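Uricase from Arthrobacter globiformis catalyses the oxidation of uric acid by oxygen to 5-hydroxyisourate, which is processed further to (S)-allantoin. One contact in two of its structures: PDB 2YZC (chain A, 1.88 Å), residues Arg180-Asp185 and Leu247-His252, and PDB 2YZB (chain B, 1.90 Å), residues Arg180-Asp185 and Leu247-His252. Structure 2 is superposed on structure 1 by the backbone atoms of these residues (RMSD 0.06 Å); each is numbered along its deposited sequence.

Structure 1 (2YZC). With 1AL (allantoate ion), chain C.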
# COMPACT_ATOMS: atom_id res chain seq x y z
N ARG A 180 -15.55 -26.54 2.38
CA ARG A 180 -14.51 -25.62 1.93
C ARG A 180 -14.40 -24.50 2.95
O ARG A 180 -15.26 -24.34 3.81
CB ARG A 180 -14.86 -25.03 0.56
CG ARG A 180 -16.06 -24.07 0.58
CD ARG A 180 -16.31 -23.39 -0.77
NE ARG A 180 -17.40 -22.41 -0.69
CZ ARG A 180 -17.74 -21.57 -1.66
NH1 ARG A 180 -17.07 -21.56 -2.81
NH2 ARG A 180 -18.73 -20.71 -1.47
N ILE A 181 -13.32 -23.74 2.85
CA ILE A 181 -13.13 -22.59 3.73
C ILE A 181 -13.89 -21.44 3.07
O ILE A 181 -14.01 -21.38 1.85
CB ILE A 181 -11.63 -22.20 3.84
CG1 ILE A 181 -10.90 -23.15 4.80
CG2 ILE A 181 -11.48 -20.75 4.32
CD1 ILE A 181 -9.42 -22.83 4.96
N LEU A 182 -14.43 -20.54 3.89
CA LEU A 182 -15.12 -19.37 3.38
C LEU A 182 -14.49 -18.21 4.13
O LEU A 182 -14.71 -18.06 5.33
CB LEU A 182 -16.63 -19.44 3.67
CG LEU A 182 -17.43 -18.20 3.23
CD1 LEU A 182 -17.30 -18.03 1.72
CD2 LEU A 182 -18.89 -18.35 3.62
N ALA A 183 -13.68 -17.42 3.43
CA ALA A 183 -13.00 -16.28 4.03
C ALA A 183 -13.34 -15.02 3.24
O ALA A 183 -13.38 -15.05 2.01
CB ALA A 183 -11.49 -16.51 4.02
N THR A 184 -13.57 -13.92 3.94
CA THR A 184 -13.91 -12.68 3.27
C THR A 184 -13.53 -11.48 4.11
O THR A 184 -13.13 -11.62 5.27
CB THR A 184 -15.44 -12.63 2.95
OG1 THR A 184 -15.74 -11.49 2.14
CG2 THR A 184 -16.25 -12.55 4.23
N ASP A 185 -13.62 -10.30 3.51
CA ASP A 185 -13.34 -9.04 4.22
C ASP A 185 -14.72 -8.40 4.28
O ASP A 185 -15.31 -8.08 3.25
CB ASP A 185 -12.42 -8.12 3.42
CG ASP A 185 -11.02 -8.67 3.29
OD1 ASP A 185 -10.50 -9.22 4.28
OD2 ASP A 185 -10.42 -8.52 2.20
N LEU A 247 -18.49 -8.32 -0.60
CA LEU A 247 -17.71 -9.38 0.01
C LEU A 247 -16.85 -10.18 -0.95
O LEU A 247 -17.35 -10.84 -1.85
CB LEU A 247 -18.65 -10.36 0.73
CG LEU A 247 -19.64 -9.78 1.74
CD1 LEU A 247 -20.47 -10.91 2.33
CD2 LEU A 247 -18.89 -9.05 2.84
N PRO A 248 -15.52 -10.11 -0.78
CA PRO A 248 -14.67 -10.88 -1.68
C PRO A 248 -14.63 -12.32 -1.18
O PRO A 248 -14.78 -12.57 0.02
CB PRO A 248 -13.31 -10.20 -1.54
CG PRO A 248 -13.32 -9.74 -0.11
CD PRO A 248 -14.72 -9.17 0.03
N ASN A 249 -14.48 -13.27 -2.10
CA ASN A 249 -14.36 -14.65 -1.68
C ASN A 249 -12.86 -14.88 -1.80
O ASN A 249 -12.36 -15.16 -2.89
CB ASN A 249 -15.11 -15.60 -2.59
CG ASN A 249 -15.35 -16.95 -1.94
OD1 ASN A 249 -14.57 -17.38 -1.09
ND2 ASN A 249 -16.43 -17.63 -2.32
N LYS A 250 -12.15 -14.71 -0.69
CA LYS A 250 -10.70 -14.86 -0.67
C LYS A 250 -10.36 -16.34 -0.61
O LYS A 250 -10.43 -16.97 0.43
CB LYS A 250 -10.12 -14.10 0.53
CG LYS A 250 -10.63 -12.66 0.57
CD LYS A 250 -9.74 -11.75 1.39
CE LYS A 250 -9.77 -12.09 2.85
NZ LYS A 250 -8.91 -11.14 3.60
N HIS A 251 -9.99 -16.86 -1.77
CA HIS A 251 -9.71 -18.28 -1.93
C HIS A 251 -8.56 -18.88 -1.15
O HIS A 251 -7.43 -18.39 -1.19
CB HIS A 251 -9.53 -18.59 -3.42
CG HIS A 251 -10.67 -18.13 -4.27
ND1 HIS A 251 -10.49 -17.37 -5.41
CD2 HIS A 251 -12.01 -18.33 -4.15
CE1 HIS A 251 -11.67 -17.12 -5.95
NE2 HIS A 251 -12.61 -17.69 -5.21
N HIS A 252 -8.88 -19.95 -0.44
CA HIS A 252 -7.91 -20.72 0.32
C HIS A 252 -8.00 -22.07 -0.36
O HIS A 252 -8.91 -22.85 -0.08
CB HIS A 252 -8.31 -20.82 1.79
CG HIS A 252 -8.00 -19.59 2.58
ND1 HIS A 252 -8.52 -18.35 2.27
CD2 HIS A 252 -7.18 -19.39 3.64
CE1 HIS A 252 -8.04 -17.45 3.10
NE2 HIS A 252 -7.22 -18.05 3.94
C1 1AL C . -19.86 -18.59 -4.47
O2 1AL C . -20.53 -18.59 -3.43
N3 1AL C . -20.31 -18.02 -5.63
N4 1AL C . -18.62 -19.20 -4.36
C5 1AL C . -16.98 -17.27 -5.22
O6 1AL C . -17.61 -16.44 -4.53
O7 1AL C . -15.89 -17.07 -5.78
C8 1AL C . -17.48 -18.74 -5.17
C9 1AL C . -17.02 -19.57 -7.43
O10 1AL C . -16.04 -19.86 -8.14
N11 1AL C . -18.17 -19.01 -7.94
N12 1AL C . -17.03 -19.77 -6.09
O HOH W 1 -15.19 -20.15 -0.49
O HOH W 2 -11.50 -23.81 0.53
O HOH W 3 -11.65 -20.70 0.02
O HOH W 4 -12.91 -18.08 0.80
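The Lys250 chain is bent at its third torsion (chi3 -67°) and extended at the fourth (chi4 -179°), which carries NZ to the carboxylate of Asp185. The two side chains cross at about a right angle. Lys250 NZ forms a salt bridge with Asp185 OD1 at 2.6 Å, on the syn side but 32° out of the carboxylate plane. Thr154 of strand 143-157 also bonds OD1. The contact joins neighbouring antiparallel strands, 182-192 and 240-254, beside the ligand pocket. Lys250 N bonds Ala183 O, and Thr184 OG1 donates to Pro248 O at 2.6 Å, in the carbonyl plane and on a lone pair. His252 ND1 donates to Lys250 O, and its CE1 packs on Ala183 CB. Arg180 and Asn249 probably bind urate, and His251 probably serves the catalytic charge relay. Arg180 NH2 bonds allantoate O2 weakly; its NE is held by Ser161. Asn249 ND2 donates to allantoate O6 at 2.8 Å, and His251 NE2 bonds O7 weakly. Thr67 and Asp68 of a neighbouring subunit complete the grip.

Structure 2 (2YZB). With URC (uric acid), chain D.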
# COMPACT_ATOMS: atom_id res chain seq x y z
N ARG B 180 -15.55 -26.58 2.48
CA ARG B 180 -14.52 -25.67 2.00
C ARG B 180 -14.38 -24.51 2.99
O ARG B 180 -15.23 -24.32 3.85
CB ARG B 180 -14.88 -25.11 0.63
CG ARG B 180 -16.10 -24.17 0.66
CD ARG B 180 -16.35 -23.46 -0.67
NE ARG B 180 -17.41 -22.47 -0.54
CZ ARG B 180 -17.77 -21.60 -1.48
NH1 ARG B 180 -17.14 -21.59 -2.66
NH2 ARG B 180 -18.73 -20.72 -1.25
N ILE B 181 -13.30 -23.76 2.86
CA ILE B 181 -13.10 -22.59 3.70
C ILE B 181 -13.84 -21.43 3.05
O ILE B 181 -13.92 -21.34 1.82
CB ILE B 181 -11.60 -22.21 3.82
CG1 ILE B 181 -10.88 -23.20 4.74
CG2 ILE B 181 -11.45 -20.79 4.36
CD1 ILE B 181 -9.40 -22.92 4.92
N LEU B 182 -14.43 -20.57 3.87
CA LEU B 182 -15.12 -19.39 3.36
C LEU B 182 -14.48 -18.23 4.10
O LEU B 182 -14.66 -18.09 5.31
CB LEU B 182 -16.62 -19.46 3.67
CG LEU B 182 -17.42 -18.23 3.21
CD1 LEU B 182 -17.40 -18.14 1.69
CD2 LEU B 182 -18.84 -18.30 3.72
N ALA B 183 -13.72 -17.41 3.38
CA ALA B 183 -13.04 -16.26 3.96
C ALA B 183 -13.38 -15.00 3.17
O ALA B 183 -13.41 -15.03 1.93
CB ALA B 183 -11.53 -16.49 3.95
N THR B 184 -13.63 -13.91 3.88
CA THR B 184 -13.98 -12.66 3.23
C THR B 184 -13.55 -11.47 4.08
O THR B 184 -13.09 -11.64 5.22
CB THR B 184 -15.52 -12.59 2.97
OG1 THR B 184 -15.84 -11.43 2.20
CG2 THR B 184 -16.28 -12.52 4.28
N ASP B 185 -13.66 -10.28 3.51
CA ASP B 185 -13.35 -9.05 4.22
C ASP B 185 -14.71 -8.40 4.32
O ASP B 185 -15.33 -8.10 3.31
CB ASP B 185 -12.43 -8.13 3.41
CG ASP B 185 -11.02 -8.67 3.29
OD1 ASP B 185 -10.51 -9.22 4.28
OD2 ASP B 185 -10.41 -8.52 2.21
N LEU B 247 -18.52 -8.30 -0.54
CA LEU B 247 -17.74 -9.36 0.06
C LEU B 247 -16.86 -10.15 -0.91
O LEU B 247 -17.36 -10.82 -1.82
CB LEU B 247 -18.66 -10.33 0.79
CG LEU B 247 -19.64 -9.76 1.82
CD1 LEU B 247 -20.51 -10.87 2.36
CD2 LEU B 247 -18.87 -9.09 2.96
N PRO B 248 -15.54 -10.07 -0.74
CA PRO B 248 -14.67 -10.82 -1.64
C PRO B 248 -14.63 -12.28 -1.16
O PRO B 248 -14.81 -12.55 0.02
CB PRO B 248 -13.32 -10.14 -1.47
CG PRO B 248 -13.35 -9.72 -0.02
CD PRO B 248 -14.75 -9.14 0.09
N ASN B 249 -14.44 -13.21 -2.09
CA ASN B 249 -14.33 -14.61 -1.70
C ASN B 249 -12.83 -14.85 -1.83
O ASN B 249 -12.34 -15.13 -2.93
CB ASN B 249 -15.11 -15.52 -2.66
CG ASN B 249 -15.29 -16.93 -2.09
OD1 ASN B 249 -14.55 -17.34 -1.19
ND2 ASN B 249 -16.26 -17.67 -2.62
N LYS B 250 -12.13 -14.70 -0.71
CA LYS B 250 -10.68 -14.87 -0.65
C LYS B 250 -10.36 -16.36 -0.63
O LYS B 250 -10.52 -17.04 0.40
CB LYS B 250 -10.15 -14.18 0.62
CG LYS B 250 -10.73 -12.77 0.79
CD LYS B 250 -10.61 -12.27 2.24
CE LYS B 250 -9.18 -11.95 2.60
NZ LYS B 250 -8.70 -10.75 1.87
N HIS B 251 -9.91 -16.85 -1.77
CA HIS B 251 -9.63 -18.27 -1.94
C HIS B 251 -8.51 -18.90 -1.13
O HIS B 251 -7.37 -18.45 -1.13
CB HIS B 251 -9.41 -18.56 -3.42
CG HIS B 251 -10.59 -18.23 -4.28
ND1 HIS B 251 -10.47 -17.63 -5.51
CD2 HIS B 251 -11.92 -18.42 -4.08
CE1 HIS B 251 -11.68 -17.46 -6.04
NE2 HIS B 251 -12.57 -17.94 -5.18
N HIS B 252 -8.88 -19.98 -0.44
CA HIS B 252 -7.95 -20.77 0.33
C HIS B 252 -8.07 -22.13 -0.34
O HIS B 252 -8.98 -22.90 -0.06
CB HIS B 252 -8.37 -20.85 1.80
CG HIS B 252 -8.11 -19.59 2.57
ND1 HIS B 252 -8.70 -18.38 2.25
CD2 HIS B 252 -7.30 -19.34 3.62
CE1 HIS B 252 -8.27 -17.45 3.08
NE2 HIS B 252 -7.42 -18.00 3.92
N1 URC D . -20.37 -18.00 -5.00
C2 URC D . -19.71 -18.72 -4.01
C6 URC D . -19.99 -17.93 -6.34
N3 URC D . -18.59 -19.44 -4.36
O11 URC D . -20.09 -18.73 -2.87
C4 URC D . -18.15 -19.44 -5.63
C5 URC D . -18.79 -18.73 -6.63
N9 URC D . -17.09 -20.09 -6.10
O13 URC D . -20.64 -17.26 -7.14
N7 URC D . -18.12 -18.93 -7.76
C8 URC D . -17.10 -19.75 -7.39
O24 URC D . -16.27 -20.15 -8.19
O HOH W 5 -11.51 -23.95 0.58
O HOH W 6 -11.57 -20.76 -0.02
O HOH W 7 -15.10 -20.14 -0.64
O HOH W 8 -12.93 -18.15 0.78
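Two bends in the Lys250 chain, at its third and fourth torsions (chi3 72°, chi4 69°), bring NZ to the carboxylate of Asp185. The two side chains cross at about a right angle. Lys250 NZ forms a salt bridge with Asp185 OD2 at 2.8 Å, on the syn side but 32° out of the carboxylate plane. Thr154 of strand 143-157 bonds the other oxygen, OD1. Lys250 N bonds Ala183 O, and Thr184 OG1 donates to Pro248 O at 2.7 Å, in the carbonyl plane and on a lone pair. His252 ND1 donates to Lys250 O, and its CE1 packs on Ala183 CB. Arg180 and Asn249 probably bind urate, and His251 probably serves the catalytic charge relay. Arg180 NH2 donates to O11 of uric acid at 2.9 Å, while its NE is held by Ser161. Asn249 ND2 lies 3.4 Å from N3 of uric acid. Asp68 of a neighbouring subunit also bonds the ligand.

How the two compare
The side chains of Lys250(A) and Lys250(B) take different paths. Chi3 is -67° in Lys250(A) and 72° in Lys250(B), and chi4 is -179° against 69°. Chi2 also differs, -159° against 160°. The NZ atoms stand 1.8 Å apart after superposition, and CD and NZ of Lys250(B) lie off the positions they hold in Lys250(A). The charge partner is nevertheless kept. Lys250(A) NZ meets Asp185(A) OD1 at 2.6 Å, and Lys250(B) NZ meets Asp185(B) OD2 at 2.8 Å. Asp185(A) and Asp185(B) hold the same place, so the lysine reaches one fixed carboxylate by two routes. The base of the chain touches the same carbonyl in both: the distance from Lys250(A) CB to Ala183(A) O is 3.7 Å, and from Lys250(B) CB to Ala183(B) O 3.6 Å. Backbone CA atoms coincide within the error. Water 4 and water 8 share one site. The side chains of Arg180(A), Asn249(A) and His251(A) and their counterparts keep their places.

The other difference is the ligand. Allantoate touches Arg180(A), Asn249(A) and His251(A). Uric acid is bound there in structure 2 and touches Arg180(B) and Asn249(B).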